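Local coordinates for putative aminotransferase (Actinomadura melliaura, PDB 4ZWV), which is probably a pyridoxal 5'-phosphate-dependent sugar aminotransferase involved in making the aminopentose of the indolocarbazole AT2433, at residues Glu76-Pro81 against Pro121-Ile126; Thr99-Asp104 against Asp113-Lys118; Leu63-Leu68 against Trp89-Asp94. One frame throughout, in Å; residues are numbered along the deposited sequence.

Interaction 1: Glu76-Pro81 against Pro121-Ile126; sequences EVLSTP and PATRAI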
ATOM      1  N   GLU A  76      13.669  -3.000 -19.487  0.65 11.89           N
ATOM      2  CA  GLU A  76      12.735  -4.050 -19.841  0.65 11.11           C
ATOM      3  C   GLU A  76      12.548  -5.069 -18.722  0.65 10.94           C
ATOM      4  O   GLU A  76      13.518  -5.616 -18.198  0.65 13.84           O
ATOM      5  CB  GLU A  76      13.232  -4.736 -21.111  0.65 13.84           C
ATOM      6  CG  GLU A  76      12.533  -6.006 -21.501  0.65 15.12           C
ATOM      7  CD  GLU A  76      13.177  -6.624 -22.727  0.65 17.68           C
ATOM      8  OE1 GLU A  76      12.594  -6.509 -23.827  0.65 16.06           O
ATOM      9  OE2 GLU A  76      14.282  -7.200 -22.600  0.65 18.06           O
ATOM     10  N   VAL A  77      11.298  -5.343 -18.366  1.00 10.87           N
ATOM     11  CA  VAL A  77      11.014  -6.467 -17.480  1.00 10.48           C
ATOM     12  C   VAL A  77      10.195  -7.462 -18.280  1.00 11.63           C
ATOM     13  O   VAL A  77       9.182  -7.099 -18.872  1.00 10.92           O
ATOM     14  CB  VAL A  77      10.242  -6.053 -16.221  1.00  9.85           C
ATOM     15  CG1 VAL A  77       9.973  -7.283 -15.344  1.00 10.23           C
ATOM     16  CG2 VAL A  77      11.035  -5.004 -15.443  1.00 12.24           C
ATOM     17  N   LEU A  78      10.647  -8.711 -18.305  1.00  9.27           N
ATOM     18  CA  LEU A  78       9.956  -9.773 -19.032  1.00  8.89           C
ATOM     19  C   LEU A  78       8.909 -10.408 -18.126  1.00  9.27           C
ATOM     20  O   LEU A  78       9.195 -10.763 -16.992  1.00 10.79           O
ATOM     21  CB  LEU A  78      10.966 -10.811 -19.520  1.00  8.96           C
ATOM     22  CG  LEU A  78      11.919 -10.283 -20.583  1.00 12.96           C
ATOM     23  CD1 LEU A  78      13.196 -11.123 -20.719  1.00 15.24           C
ATOM     24  CD2 LEU A  78      11.183 -10.272 -21.890  1.00 20.31           C
ATOM     25  N   SER A  79       7.692 -10.540 -18.636  1.00  8.94           N
ATOM     26  CA  SER A  79       6.581 -11.032 -17.836  1.00  9.33           C
ATOM     27  C   SER A  79       5.538 -11.608 -18.782  1.00 11.76           C
ATOM     28  O   SER A  79       5.468 -11.205 -19.942  1.00 12.12           O
ATOM     29  CB  SER A  79       5.991  -9.890 -16.999  1.00  9.47           C
ATOM     30  OG  SER A  79       5.004 -10.351 -16.100  1.00 10.78           O
ATOM     31  N   THR A  80       4.735 -12.552 -18.300  0.56 10.55           N
ATOM     32  CA  THR A  80       3.635 -13.069 -19.112  0.56 10.45           C
ATOM     33  C   THR A  80       2.357 -12.299 -18.778  0.56 10.59           C
ATOM     34  O   THR A  80       2.216 -11.761 -17.676  0.56 12.48           O
ATOM     35  CB  THR A  80       3.412 -14.590 -18.904  0.56 13.51           C
ATOM     36  OG1 THR A  80       2.779 -15.147 -20.060  0.56 12.30           O
ATOM     37  CG2 THR A  80       2.531 -14.862 -17.701  0.56 10.73           C
ATOM     38  N   PRO A  81       1.426 -12.211 -19.739  1.00  9.17           N
ATOM     39  CA  PRO A  81       0.168 -11.522 -19.449  1.00  9.86           C
ATOM     40  C   PRO A  81      -0.884 -12.404 -18.792  1.00 11.65           C
ATOM     41  O   PRO A  81      -1.922 -11.878 -18.392  1.00 11.66           O
ATOM     42  CB  PRO A  81      -0.311 -11.056 -20.825  1.00 12.77           C
ATOM     43  CG  PRO A  81       0.295 -12.018 -21.786  1.00 13.78           C
ATOM     44  CD  PRO A  81       1.576 -12.537 -21.172  1.00 12.77           C
ATOM     45  N   PRO A 121      19.845  -7.003 -24.413  1.00 16.90           N
ATOM     46  CA  PRO A 121      20.660  -6.051 -23.651  1.00 15.44           C
ATOM     47  C   PRO A 121      19.837  -5.091 -22.793  1.00 17.73           C
ATOM     48  O   PRO A 121      20.394  -4.499 -21.875  1.00 17.11           O
ATOM     49  CB  PRO A 121      21.418  -5.296 -24.748  1.00 14.65           C
ATOM     50  CG  PRO A 121      21.540  -6.286 -25.858  1.00 17.53           C
ATOM     51  CD  PRO A 121      20.248  -7.049 -25.833  1.00 18.05           C
ATOM     52  N   ALA A 122      18.536  -4.961 -23.057  1.00 15.58           N
ATOM     53  CA  ALA A 122      17.685  -4.085 -22.254  1.00 14.87           C
ATOM     54  C   ALA A 122      17.022  -4.769 -21.062  1.00 14.27           C
ATOM     55  O   ALA A 122      16.349  -4.113 -20.270  1.00 14.34           O
ATOM     56  CB  ALA A 122      16.602  -3.454 -23.136  1.00 16.29           C
ATOM     57  N   THR A 123      17.205  -6.078 -20.921  1.00 13.08           N
ATOM     58  CA  THR A 123      16.503  -6.821 -19.880  1.00 12.78           C
ATOM     59  C   THR A 123      17.002  -6.492 -18.487  1.00 13.15           C
ATOM     60  O   THR A 123      18.175  -6.692 -18.151  1.00 13.98           O
ATOM     61  CB  THR A 123      16.621  -8.330 -20.085  1.00 12.79           C
ATOM     62  OG1 THR A 123      16.100  -8.667 -21.370  1.00 14.06           O
ATOM     63  CG2 THR A 123      15.826  -9.062 -19.025  1.00 13.25           C
ATOM     64  N   ARG A 124      16.092  -5.971 -17.680  1.00 11.50           N
ATOM     65  CA  ARG A 124      16.386  -5.625 -16.315  1.00 11.03           C
ATOM     66  C   ARG A 124      16.114  -6.778 -15.345  1.00 15.17           C
ATOM     67  O   ARG A 124      16.903  -7.075 -14.439  1.00 17.74           O
ATOM     68  CB  ARG A 124      15.510  -4.417 -15.959  1.00 17.51           C
ATOM     69  CG  ARG A 124      15.585  -3.950 -14.560  1.00 18.90           C
ATOM     70  CD  ARG A 124      14.757  -2.672 -14.375  1.00 12.04           C
ATOM     71  NE  ARG A 124      15.242  -1.987 -13.192  1.00 16.96           N
ATOM     72  CZ  ARG A 124      16.280  -1.164 -13.188  1.00 16.76           C
ATOM     73  NH1 ARG A 124      16.674  -0.611 -12.057  1.00 22.75           N
ATOM     74  NH2 ARG A 124      16.923  -0.891 -14.323  1.00 15.75           N
ATOM     75  N   ALA A 125      15.006  -7.464 -15.581  1.00 12.28           N
ATOM     76  CA  ALA A 125      14.519  -8.489 -14.667  1.00 11.59           C
ATOM     77  C   ALA A 125      13.473  -9.327 -15.358  1.00 10.79           C
ATOM     78  O   ALA A 125      12.970  -8.964 -16.427  1.00 10.53           O
ATOM     79  CB  ALA A 125      13.931  -7.867 -13.394  1.00 12.44           C
ATOM     80  N   ILE A 126      13.150 -10.450 -14.726  1.00  9.13           N
ATOM     81  CA  ILE A 126      12.109 -11.351 -15.188  1.00 10.43           C
ATOM     82  C   ILE A 126      11.203 -11.630 -14.008  1.00  8.79           C
ATOM     83  O   ILE A 126      11.707 -11.952 -12.947  1.00 10.15           O
ATOM     84  CB  ILE A 126      12.709 -12.668 -15.714  1.00  9.36           C
ATOM     85  CG1 ILE A 126      13.702 -12.393 -16.851  1.00 11.50           C
ATOM     86  CG2 ILE A 126      11.595 -13.629 -16.157  1.00 12.96           C
ATOM     87  CD1 ILE A 126      14.742 -13.500 -16.998  1.00 14.23           C
TER

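Interaction 2: Thr99-Asp104 against Asp113-Lys118; sequences TWVDVD and DDLERK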
ATOM      1  N   THR A  99       7.918  -6.400 -21.525  1.00 10.76           N
ATOM      2  CA  THR A  99       8.026  -7.178 -22.749  1.00 11.67           C
ATOM      3  C   THR A  99       7.327  -8.501 -22.479  1.00 11.77           C
ATOM      4  O   THR A  99       7.750  -9.275 -21.610  1.00 11.24           O
ATOM      5  CB  THR A  99       9.476  -7.409 -23.171  1.00 15.97           C
ATOM      6  OG1 THR A  99      10.071  -6.156 -23.528  1.00 19.46           O
ATOM      7  CG2 THR A  99       9.536  -8.353 -24.365  1.00 17.29           C
ATOM      8  N   TRP A 100       6.232  -8.739 -23.198  1.00 10.51           N
ATOM      9  CA  TRP A 100       5.426  -9.924 -22.940  1.00  9.60           C
ATOM     10  C   TRP A 100       6.123 -11.201 -23.376  1.00 10.39           C
ATOM     11  O   TRP A 100       6.710 -11.261 -24.454  1.00 12.97           O
ATOM     12  CB  TRP A 100       4.072  -9.856 -23.656  1.00 10.48           C
ATOM     13  CG  TRP A 100       3.181  -8.732 -23.247  1.00 12.20           C
ATOM     14  CD1 TRP A 100       2.661  -7.769 -24.064  1.00 12.15           C
ATOM     15  CD2 TRP A 100       2.667  -8.465 -21.931  1.00  9.84           C
ATOM     16  NE1 TRP A 100       1.878  -6.905 -23.339  1.00 12.49           N
ATOM     17  CE2 TRP A 100       1.852  -7.314 -22.031  1.00 12.35           C
ATOM     18  CE3 TRP A 100       2.820  -9.081 -20.681  1.00 11.03           C
ATOM     19  CZ2 TRP A 100       1.190  -6.766 -20.925  1.00 12.16           C
ATOM     20  CZ3 TRP A 100       2.161  -8.537 -19.583  1.00 12.35           C
ATOM     21  CH2 TRP A 100       1.361  -7.395 -19.714  1.00 12.51           C
ATOM     22  N   VAL A 101       6.023 -12.214 -22.523  1.00 10.95           N
ATOM     23  CA  VAL A 101       6.487 -13.560 -22.828  1.00 12.02           C
ATOM     24  C   VAL A 101       5.268 -14.463 -22.975  1.00 10.05           C
ATOM     25  O   VAL A 101       4.280 -14.326 -22.236  1.00 12.47           O
ATOM     26  CB  VAL A 101       7.423 -14.097 -21.725  1.00 11.54           C
ATOM     27  CG1 VAL A 101       7.998 -15.474 -22.097  1.00 11.36           C
ATOM     28  CG2 VAL A 101       8.559 -13.105 -21.483  1.00 13.07           C
ATOM     29  N   ASP A 102       5.345 -15.374 -23.938  1.00 11.00           N
ATOM     30  CA  ASP A 102       4.241 -16.268 -24.246  1.00 12.73           C
ATOM     31  C   ASP A 102       4.034 -17.281 -23.133  1.00 12.66           C
ATOM     32  O   ASP A 102       4.834 -17.392 -22.196  1.00 13.07           O
ATOM     33  CB  ASP A 102       4.511 -16.981 -25.570  1.00 12.13           C
ATOM     34  CG  ASP A 102       3.242 -17.352 -26.329  1.00 14.17           C
ATOM     35  OD1 ASP A 102       2.135 -17.309 -25.746  1.00 13.98           O
ATOM     36  OD2 ASP A 102       3.378 -17.674 -27.526  1.00 15.92           O
ATOM     37  N   VAL A 103       2.938 -18.017 -23.259  1.00 12.19           N
ATOM     38  CA  VAL A 103       2.527 -19.034 -22.311  1.00 14.43           C
ATOM     39  C   VAL A 103       2.670 -20.428 -22.924  1.00 14.08           C
ATOM     40  O   VAL A 103       2.342 -20.632 -24.095  1.00 16.32           O
ATOM     41  CB  VAL A 103       1.065 -18.791 -21.884  1.00 13.56           C
ATOM     42  CG1 VAL A 103       0.542 -19.919 -21.035  1.00 17.61           C
ATOM     43  CG2 VAL A 103       0.943 -17.455 -21.141  1.00 13.93           C
ATOM     44  N   ASP A 104       3.168 -21.381 -22.136  1.00 12.91           N
ATOM     45  CA  ASP A 104       3.204 -22.781 -22.543  1.00 14.36           C
ATOM     46  C   ASP A 104       1.789 -23.357 -22.446  1.00 14.46           C
ATOM     47  O   ASP A 104       1.234 -23.430 -21.355  1.00 14.16           O
ATOM     48  CB  ASP A 104       4.176 -23.564 -21.649  1.00 16.23           C
ATOM     49  CG  ASP A 104       4.282 -25.037 -22.030  1.00 24.17           C
ATOM     50  OD1 ASP A 104       3.597 -25.479 -22.973  1.00 22.59           O
ATOM     51  OD2 ASP A 104       5.054 -25.760 -21.368  1.00 31.54           O
ATOM     52  N   ASP A 113      11.077 -21.190 -23.490  1.00 14.65           N
ATOM     53  CA  ASP A 113      11.748 -21.066 -24.785  1.00 15.73           C
ATOM     54  C   ASP A 113      11.603 -19.634 -25.290  1.00 15.83           C
ATOM     55  O   ASP A 113      12.555 -19.032 -25.797  1.00 15.92           O
ATOM     56  CB  ASP A 113      11.155 -22.030 -25.814  1.00 16.81           C
ATOM     57  CG  ASP A 113      11.433 -23.480 -25.486  1.00 24.93           C
ATOM     58  OD1 ASP A 113      12.589 -23.803 -25.149  1.00 27.98           O
ATOM     59  OD2 ASP A 113      10.491 -24.293 -25.555  1.00 38.37           O
ATOM     60  N   ASP A 114      10.396 -19.099 -25.147  1.00 14.40           N
ATOM     61  CA  ASP A 114      10.119 -17.732 -25.574  1.00 13.31           C
ATOM     62  C   ASP A 114      10.874 -16.751 -24.683  1.00 14.93           C
ATOM     63  O   ASP A 114      11.406 -15.758 -25.166  1.00 15.40           O
ATOM     64  CB  ASP A 114       8.612 -17.453 -25.543  1.00 13.73           C
ATOM     65  CG  ASP A 114       8.233 -16.191 -26.298  1.00 15.70           C
ATOM     66  OD1 ASP A 114       8.700 -16.022 -27.452  1.00 19.14           O
ATOM     67  OD2 ASP A 114       7.467 -15.373 -25.748  1.00 14.59           O
ATOM     68  N   LEU A 115      10.939 -17.051 -23.390  1.00 12.08           N
ATOM     69  CA  LEU A 115      11.718 -16.231 -22.473  1.00 12.93           C
ATOM     70  C   LEU A 115      13.160 -16.097 -22.942  1.00 14.80           C
ATOM     71  O   LEU A 115      13.686 -14.987 -23.058  1.00 14.17           O
ATOM     72  CB  LEU A 115      11.692 -16.813 -21.063  1.00 13.70           C
ATOM     73  CG  LEU A 115      12.652 -16.085 -20.114  1.00 12.57           C
ATOM     74  CD1 LEU A 115      12.216 -14.642 -19.879  1.00 14.04           C
ATOM     75  CD2 LEU A 115      12.760 -16.837 -18.806  1.00 13.14           C
ATOM     76  N   GLU A 116      13.795 -17.225 -23.238  1.00 13.63           N
ATOM     77  CA  GLU A 116      15.203 -17.176 -23.605  1.00 14.46           C
ATOM     78  C   GLU A 116      15.414 -16.366 -24.890  1.00 16.19           C
ATOM     79  O   GLU A 116      16.387 -15.607 -24.999  1.00 17.51           O
ATOM     80  CB  GLU A 116      15.787 -18.580 -23.750  1.00 17.16           C
ATOM     81  CG  GLU A 116      17.280 -18.516 -24.071  1.00 17.02           C
ATOM     82  CD  GLU A 116      18.050 -19.768 -23.703  1.00 25.19           C
ATOM     83  OE1 GLU A 116      17.431 -20.840 -23.529  1.00 24.74           O
ATOM     84  OE2 GLU A 116      19.294 -19.670 -23.603  1.00 26.66           O
ATOM     85  N   ARG A 117      14.486 -16.479 -25.838  1.00 14.13           N
ATOM     86  CA  ARG A 117      14.587 -15.708 -27.077  1.00 15.56           C
ATOM     87  C   ARG A 117      14.438 -14.202 -26.850  1.00 15.26           C
ATOM     88  O   ARG A 117      14.923 -13.398 -27.654  1.00 19.02           O
ATOM     89  CB  ARG A 117      13.531 -16.167 -28.084  1.00 17.33           C
ATOM     90  CG  ARG A 117      13.778 -17.550 -28.663  1.00 23.25           C
ATOM     91  CD  ARG A 117      12.835 -17.827 -29.828  1.00 26.71           C
ATOM     92  NE  ARG A 117      11.432 -17.723 -29.450  1.00 24.68           N
ATOM     93  CZ  ARG A 117      10.651 -18.761 -29.159  1.00 25.59           C
ATOM     94  NH1 ARG A 117      11.128 -20.004 -29.206  1.00 25.51           N
ATOM     95  NH2 ARG A 117       9.386 -18.553 -28.835  1.00 22.40           N
ATOM     96  N   LYS A 118      13.774 -13.812 -25.765  1.00 13.38           N
ATOM     97  CA  LYS A 118      13.448 -12.399 -25.577  1.00 12.10           C
ATOM     98  C   LYS A 118      14.363 -11.655 -24.607  1.00 13.57           C
ATOM     99  O   LYS A 118      14.277 -10.437 -24.481  1.00 16.18           O
ATOM    100  CB  LYS A 118      11.991 -12.269 -25.143  1.00 13.19           C
ATOM    101  CG  LYS A 118      11.044 -12.503 -26.316  1.00 15.34           C
ATOM    102  CD  LYS A 118       9.598 -12.571 -25.881  1.00 12.54           C
ATOM    103  CE  LYS A 118       8.687 -12.541 -27.101  1.00 15.11           C
ATOM    104  NZ  LYS A 118       7.276 -12.865 -26.748  1.00 13.43           N
TER

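Interaction 3: Leu63-Leu68 against Trp89-Asp94; sequences LALRLL and WAILAD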
ATOM      1  N   LEU A  63       8.392  -3.466  -3.916  1.00  7.92           N
ATOM      2  CA  LEU A  63       9.638  -3.410  -3.156  1.00  9.54           C
ATOM      3  C   LEU A  63      10.735  -4.238  -3.825  1.00  8.42           C
ATOM      4  O   LEU A  63      11.870  -3.779  -3.950  1.00  9.02           O
ATOM      5  CB  LEU A  63       9.400  -3.883  -1.722  1.00  9.40           C
ATOM      6  CG  LEU A  63      10.610  -4.004  -0.799  1.00  9.02           C
ATOM      7  CD1 LEU A  63      11.399  -2.700  -0.760  1.00 10.18           C
ATOM      8  CD2 LEU A  63      10.131  -4.356   0.592  1.00 11.07           C
ATOM      9  N   ALA A  64      10.401  -5.445  -4.280  1.00  9.07           N
ATOM     10  CA  ALA A  64      11.403  -6.279  -4.955  1.00  7.28           C
ATOM     11  C   ALA A  64      12.004  -5.567  -6.173  1.00  7.55           C
ATOM     12  O   ALA A  64      13.225  -5.585  -6.373  1.00  9.82           O
ATOM     13  CB  ALA A  64      10.787  -7.621  -5.362  1.00  9.24           C
ATOM     14  N   LEU A  65      11.152  -4.911  -6.964  1.00  7.23           N
ATOM     15  CA  LEU A  65      11.629  -4.190  -8.140  1.00  8.55           C
ATOM     16  C   LEU A  65      12.507  -3.008  -7.731  1.00  9.32           C
ATOM     17  O   LEU A  65      13.503  -2.706  -8.388  1.00 10.11           O
ATOM     18  CB  LEU A  65      10.447  -3.722  -8.991  1.00  8.70           C
ATOM     19  CG  LEU A  65       9.751  -4.839  -9.781  1.00  9.12           C
ATOM     20  CD1 LEU A  65       8.390  -4.344 -10.260  1.00 11.38           C
ATOM     21  CD2 LEU A  65      10.596  -5.284 -10.967  1.00 10.01           C
ATOM     22  N   ARG A  66      12.152  -2.321  -6.648  0.54  8.92           N
ATOM     23  CA  ARG A  66      12.975  -1.188  -6.224  0.54  8.73           C
ATOM     24  C   ARG A  66      14.353  -1.642  -5.751  0.54 10.72           C
ATOM     25  O   ARG A  66      15.326  -0.893  -5.867  0.54 12.63           O
ATOM     26  CB  ARG A  66      12.286  -0.385  -5.119  0.54 11.17           C
ATOM     27  CG  ARG A  66      11.015   0.317  -5.558  0.54 11.38           C
ATOM     28  CD  ARG A  66      11.265   1.469  -6.529  0.54 18.90           C
ATOM     29  NE  ARG A  66      10.007   2.035  -7.025  0.54 19.11           N
ATOM     30  CZ  ARG A  66       9.906   3.123  -7.789  0.54 16.29           C
ATOM     31  NH1 ARG A  66       8.703   3.547  -8.179  0.54 17.42           N
ATOM     32  NH2 ARG A  66      10.990   3.797  -8.144  0.54 21.43           N
ATOM     33  N   LEU A  67      14.447  -2.874  -5.251  1.00 10.07           N
ATOM     34  CA  LEU A  67      15.725  -3.378  -4.742  1.00  9.45           C
ATOM     35  C   LEU A  67      16.734  -3.731  -5.840  1.00 10.67           C
ATOM     36  O   LEU A  67      17.914  -3.957  -5.562  1.00 13.38           O
ATOM     37  CB  LEU A  67      15.480  -4.604  -3.852  1.00 10.62           C
ATOM     38  CG  LEU A  67      14.777  -4.288  -2.520  1.00  9.67           C
ATOM     39  CD1 LEU A  67      14.317  -5.563  -1.850  1.00 13.14           C
ATOM     40  CD2 LEU A  67      15.710  -3.525  -1.590  1.00 14.60           C
ATOM     41  N   LEU A  68      16.276  -3.752  -7.087  1.00 11.56           N
ATOM     42  CA  LEU A  68      17.149  -4.147  -8.190  1.00 14.09           C
ATOM     43  C   LEU A  68      18.210  -3.114  -8.460  1.00 15.74           C
ATOM     44  O   LEU A  68      17.953  -1.924  -8.382  1.00 18.89           O
ATOM     45  CB  LEU A  68      16.347  -4.404  -9.459  1.00 11.59           C
ATOM     46  CG  LEU A  68      15.366  -5.555  -9.320  1.00 13.20           C
ATOM     47  CD1 LEU A  68      14.681  -5.786 -10.650  1.00 15.18           C
ATOM     48  CD2 LEU A  68      16.080  -6.815  -8.833  1.00 17.37           C
ATOM     49  N   TRP A  89       1.232  -4.458 -13.333  1.00  8.35           N
ATOM     50  CA  TRP A  89       1.131  -3.043 -13.032  1.00  8.29           C
ATOM     51  C   TRP A  89       2.259  -2.594 -12.098  1.00  9.77           C
ATOM     52  O   TRP A  89       2.670  -1.433 -12.152  1.00  9.78           O
ATOM     53  CB  TRP A  89      -0.230  -2.709 -12.426  1.00  7.49           C
ATOM     54  CG  TRP A  89      -1.455  -2.867 -13.343  1.00  9.16           C
ATOM     55  CD1 TRP A  89      -2.747  -2.637 -12.960  1.00  9.98           C
ATOM     56  CD2 TRP A  89      -1.526  -3.271 -14.743  1.00  9.31           C
ATOM     57  NE1 TRP A  89      -3.612  -2.867 -14.002  1.00 10.08           N
ATOM     58  CE2 TRP A  89      -2.895  -3.259 -15.105  1.00  9.42           C
ATOM     59  CE3 TRP A  89      -0.578  -3.637 -15.718  1.00  9.84           C
ATOM     60  CZ2 TRP A  89      -3.341  -3.592 -16.392  1.00  9.24           C
ATOM     61  CZ3 TRP A  89      -1.028  -3.980 -17.003  1.00 10.58           C
ATOM     62  CH2 TRP A  89      -2.395  -3.956 -17.324  1.00  9.99           C
ATOM     63  N   ALA A  90       2.768  -3.502 -11.273  1.00  8.37           N
ATOM     64  CA  ALA A  90       3.950  -3.187 -10.457  1.00  7.28           C
ATOM     65  C   ALA A  90       5.130  -2.772 -11.336  1.00  9.37           C
ATOM     66  O   ALA A  90       5.889  -1.866 -10.976  1.00 10.16           O
ATOM     67  CB  ALA A  90       4.328  -4.381  -9.579  1.00 10.34           C
ATOM     68  N   ILE A  91       5.273  -3.426 -12.488  1.00  8.75           N
ATOM     69  CA  ILE A  91       6.331  -3.086 -13.444  1.00  8.34           C
ATOM     70  C   ILE A  91       6.155  -1.670 -13.978  1.00  9.68           C
ATOM     71  O   ILE A  91       7.113  -0.897 -14.028  1.00 10.77           O
ATOM     72  CB  ILE A  91       6.360  -4.080 -14.632  1.00  8.76           C
ATOM     73  CG1 ILE A  91       6.650  -5.496 -14.120  1.00 10.13           C
ATOM     74  CG2 ILE A  91       7.409  -3.639 -15.677  1.00 11.15           C
ATOM     75  CD1 ILE A  91       6.399  -6.581 -15.180  1.00  8.72           C
ATOM     76  N   LEU A  92       4.928  -1.326 -14.365  1.00  9.20           N
ATOM     77  CA  LEU A  92       4.654   0.004 -14.904  1.00  8.94           C
ATOM     78  C   LEU A  92       4.871   1.079 -13.837  1.00  9.98           C
ATOM     79  O   LEU A  92       5.421   2.147 -14.137  1.00 11.96           O
ATOM     80  CB  LEU A  92       3.230   0.075 -15.463  1.00 11.41           C
ATOM     81  CG  LEU A  92       2.959  -0.927 -16.588  1.00 12.11           C
ATOM     82  CD1 LEU A  92       1.533  -0.798 -17.082  1.00 12.36           C
ATOM     83  CD2 LEU A  92       3.948  -0.722 -17.721  1.00 14.15           C
ATOM     84  N   ALA A  93       4.464   0.783 -12.602  1.00  9.70           N
ATOM     85  CA  ALA A  93       4.613   1.738 -11.495  1.00 10.89           C
ATOM     86  C   ALA A  93       6.085   1.950 -11.158  1.00 12.67           C
ATOM     87  O   ALA A  93       6.456   3.015 -10.656  1.00 14.40           O
ATOM     88  CB  ALA A  93       3.848   1.266 -10.262  1.00 11.30           C
ATOM     89  N   ASP A  94       6.910   0.948 -11.462  1.00 10.56           N
ATOM     90  CA  ASP A  94       8.355   1.024 -11.251  1.00 10.23           C
ATOM     91  C   ASP A  94       9.040   1.835 -12.349  1.00 11.69           C
ATOM     92  O   ASP A  94      10.246   2.055 -12.288  1.00 13.15           O
ATOM     93  CB  ASP A  94       8.948  -0.396 -11.185  1.00  9.55           C
ATOM     94  CG  ASP A  94      10.390  -0.420 -10.678  1.00 13.11           C
ATOM     95  OD1 ASP A  94      10.628   0.013  -9.527  1.00 13.64           O
ATOM     96  OD2 ASP A  94      11.277  -0.897 -11.426  1.00 13.31           O
TER
HETATM   97  O   HOH W   1      13.518  -2.394 -11.145  1.00 13.43           O
HETATM   98  O   HOH W   2      13.279   0.536  -9.336  1.00 17.24           O
HETATM   99  O   HOH W   3       8.798  -0.431  -7.572  1.00 12.65           O

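Interaction 1: Glu76-Pro81 against Pro121-Ile126
E76 OE2 is gripped by two hydroxyls, T123 OG1 across the contact and S120 OG nearby. E76 is modelled in two conformers; one is described here. T123 OG1 donates to E76 OE2 at 2.6 Å, meeting the oxygen nearly along its C-O bond. T123 OG1 stands beside its own backbone N (chi1 -58°) and also accepts from S120 N. The other carboxylate oxygen, E76 OE1, is bonded to T99 OG1. T123 CG2 packs on L78 CD1 at 3.7 Å, the two side chains crossing at about a right angle. An alanine at T123 would probably leave E76 OE2 and S120 N each short of a partner and open a gap beside L78 CD1.

The backbones run parallel, with E76 N bonded to A122 O, L78 N to A125 O, and R124 N to E76 O at 2.6 Å. The pairing slips by one residue between E76 and V77, so R124 is the extra residue of a beta bulge. Its guanidinium turns off to R74 O and A70 O. V77 and A125 face helix 85-93 and L68; L78 and I126 face helix 112-118. These are neighbouring parallel strands of the mixed central sheet of a fold-type I aminotransferase.

Interaction 2: Thr99-Asp104 against Asp113-Lys118
The D114 carboxylate meets D102 and shares one oxygen between two donors. D102 N reaches D114 OD2 from the anti side at 2.8 Å, 20° out of the carboxylate plane. K118 NZ takes the syn lone pair of the same oxygen, D114 OD2, at 2.7 Å. The other oxygen, D114 OD1, is bound on its anti side by R117 NH2 at 3.0 Å. The R117 guanidinium carries D113 O and D114 CA over one face, both toward its rim. D114, R117 and K118 thus form a salt-bridge network along one side of the helix. The two positive groups are likely to keep D114 ionised.

K118 reaches across with its chain extended beyond CG. K118 NZ donates to W100 O at 2.9 Å, so the ammonium joins a strand carbonyl to the D114 carboxylate. V101 CG1 lies against the helix backbone, 3.6 Å from L115 N. V101 CG1 also packs on L115 CB at 4.1 Å. The contact is mostly buried, and L115 and K118 also touch L78 of the next strand.

D102 turns its own carboxylate elsewhere. D102 OD1 accepts from V103 N and L340 N, and D102 OD2 from G339 N at the start of helix 338-344. Strand 97-100, helix 112-118 and strand 123-129 form a beta-alpha-beta crossover that passes over strand 76-79. This contact joins the first strand's end and following loop to its helix.

Interaction 3: Leu63-Leu68 against Trp89-Asp94
A90 meets L65 first. L65 CD1 rests on the A90 backbone, 3.6 Å from A90 O, and lies 4.1 Å from A90 CB. I91 follows with a looser touch, I91 CG1 to L65 CD1; its side chain mainly packs on the sheet at V77 and S79. A93 O is 3.4 Å from R66 NH1, but the angle is too poor for a hydrogen bond. R66 NH1 instead bonds A93 O of the second subunit weakly. A93 also packs on W235 of the second subunit.

D94 carries most of the polar contact. Its CG is anti to the backbone N (chi1 -168°), which puts it 3.7 Å from L65 CB. D94 OD1 sits over one face of the R66 guanidinium, toward the rim and 3.3 Å from R66 NE. The two planes are 79° apart, and no N-H points at the oxygen. This salt bridge therefore rests on charge alone, and one of two R66 conformers is described. Water 3 also bridges the pair: it donates to D94 OD1 at 2.7 Å and accepts weakly from R66 NE. Water 1 lies between D94 OD2 and L65 O. D94 OD2 has its stronger partner in R96 NE, a salt bridge just beyond the segment.

Helix 57-66 starts at G57 and T58, which bind pyridoxal 5'-phosphate, and the A90 side chain is about 5 Å from that of T58. The contact packs the C-terminal ends of helices 57-66 and 85-93 together, near the cofactor site of a fold-type I aminotransferase and close to its dimer interface.

Along the chain, interaction 3 opens first, at the end of helix 57-66. Interaction 1 opens next, on strand 76-79, before interaction 3 closes on helix 85-93, so these two cross. Interaction 2 then runs from strand 97-100 to helix 112-118 and closes inside the loop that interaction 1 completes on strand 123-129. Interaction 2 is thus nested in interaction 1 and in series with interaction 3. Interaction 1 lies in the sheet itself. It touches interaction 3 through side chains on one face of strands 76-79 and 123-129, and interaction 2 through T80 OG1 at V101 O. Together they tie strands 97-100, 76-79 and 123-129 to helices on both faces of the sheet.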